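Local coordinates for UDP-N-Acetylglucosamine 2-Epimerase (Thermus thermophilus, PDB 1V4V), which catalyses the interconversion of UDP-N-acetylglucosamine and UDP-N-acetylmannosamine by inverting C2 of the sugar, at the interface of chains A and B. Coordinates in Å, arbitrary orientation; residue numbers count along the deposited sequence, not the author numbering. Chains: chain A/B, UDP-N-Acetylglucosamine 2-Epimerase.

The interface of chains A and B. Residues chain A 72-73, 102, 134-135; chain B 80, 84, 113-114.
B:Leu113 and A:Leu72 both turn CG anti to their own carbonyl carbon (chi1 -70° and -61°), and the two side chains meet at about a right angle. This is a hydrophobic patch of the two-fold symmetric homodimer interface of a UDP-N-acetylglucosamine 2-epimerase, a family with the two-domain GT-B fold. A twin patch exists with the chains exchanged. B:Leu113 is the last residue of helix 102-113 and pushes its isobutyl group into chain A. Its branches part there. CD2 lies 3.9 Å from CD1 of A:Leu72, and A:Leu102 and A:Pro135 lie a little farther from the same methyl. CD1 reaches CG of A:Pro73 at 4.0 Å. With both methyls gone, as in an alanine here, A:Leu72 and the A:Pro73 ring would probably lose these contacts and a gap would open between the chains.

A:Phe134 sits beside the main chain of B:Leu113. Its ring turns an edge to that residue, with CA of B:Leu113 in the ring plane and 4.0 Å from CZ. The carbonyl O of B:Leu113 is also near, 3.6 Å from CZ. CB of A:Pro135, which follows a cis peptide bond, lies over one ring face, 3.9 Å above its plane.

A:Pro73, in the first turn of helix 72-89, packs against the same helix of chain B. Its CG is 3.8 Å from CB of B:Ala84. CD1 of B:Leu80 approaches the backbone O of A:Pro73 at 3.7 Å. The chain of B:Glu114 bends at chi2 (-63°), which brings the carboxylate OE1 to 3.7 Å from CG of A:Pro73. That approach is van der Waals contact with the ring.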
# COMPACT_ATOMS: atom_id res chain seq x y z
N LEU A 72 3.86 -16.74 -0.31
CA LEU A 72 3.48 -15.40 0.12
C LEU A 72 2.00 -15.19 0.45
O LEU A 72 1.68 -14.59 1.47
CB LEU A 72 3.96 -14.37 -0.91
CG LEU A 72 5.48 -14.37 -1.08
CD1 LEU A 72 5.90 -13.29 -2.07
CD2 LEU A 72 6.15 -14.13 0.27
N PRO A 73 1.08 -15.66 -0.42
CA PRO A 73 -0.34 -15.45 -0.09
C PRO A 73 -0.74 -16.13 1.23
O PRO A 73 -1.53 -15.59 2.01
CB PRO A 73 -1.07 -16.06 -1.28
CG PRO A 73 -0.09 -15.83 -2.41
CD PRO A 73 1.23 -16.19 -1.78
N LEU A 102 6.68 -8.66 3.73
CA LEU A 102 5.27 -8.97 3.56
C LEU A 102 4.57 -8.87 4.93
O LEU A 102 3.46 -8.36 5.04
CB LEU A 102 5.11 -10.38 2.99
CG LEU A 102 3.72 -10.84 2.55
CD1 LEU A 102 3.29 -10.06 1.33
CD2 LEU A 102 3.74 -12.33 2.23
N PHE A 134 11.19 -7.83 -5.63
CA PHE A 134 9.86 -8.40 -5.50
C PHE A 134 9.86 -9.31 -4.28
O PHE A 134 10.75 -10.16 -4.14
CB PHE A 134 9.50 -9.23 -6.74
CG PHE A 134 8.23 -10.01 -6.60
CD1 PHE A 134 6.99 -9.40 -6.79
CD2 PHE A 134 8.26 -11.36 -6.26
CE1 PHE A 134 5.81 -10.11 -6.64
CE2 PHE A 134 7.08 -12.09 -6.10
CZ PHE A 134 5.85 -11.46 -6.29
N PRO A 135 8.87 -9.17 -3.39
CA PRO A 135 7.74 -8.24 -3.43
C PRO A 135 7.96 -6.98 -2.58
O PRO A 135 7.02 -6.23 -2.32
CB PRO A 135 6.61 -9.09 -2.88
CG PRO A 135 7.30 -9.82 -1.76
CD PRO A 135 8.63 -10.24 -2.40
N LEU B 80 -7.49 -14.26 0.04
CA LEU B 80 -6.13 -14.31 -0.49
C LEU B 80 -5.60 -15.66 -0.98
O LEU B 80 -5.25 -15.80 -2.15
CB LEU B 80 -5.14 -13.72 0.53
CG LEU B 80 -4.28 -12.52 0.13
CD1 LEU B 80 -3.16 -12.37 1.17
CD2 LEU B 80 -3.67 -12.70 -1.26
N ALA B 84 -5.33 -16.88 -4.97
CA ALA B 84 -4.05 -17.19 -5.59
C ALA B 84 -4.11 -18.56 -6.25
O ALA B 84 -3.64 -18.74 -7.37
CB ALA B 84 -2.93 -17.15 -4.56
N LEU B 113 1.10 -11.32 -6.29
CA LEU B 113 2.01 -12.22 -5.61
C LEU B 113 2.33 -13.45 -6.47
O LEU B 113 3.38 -14.08 -6.31
CB LEU B 113 1.42 -12.64 -4.25
CG LEU B 113 1.38 -11.50 -3.22
CD1 LEU B 113 0.70 -11.95 -1.92
CD2 LEU B 113 2.80 -11.02 -2.93
N GLU B 114 1.42 -13.77 -7.40
CA GLU B 114 1.61 -14.91 -8.30
C GLU B 114 2.22 -14.49 -9.63
O GLU B 114 2.40 -15.31 -10.53
CB GLU B 114 0.27 -15.62 -8.56
CG GLU B 114 -0.38 -16.24 -7.33
CD GLU B 114 0.45 -17.34 -6.71
OE1 GLU B 114 0.18 -17.69 -5.54
OE2 GLU B 114 1.37 -17.86 -7.38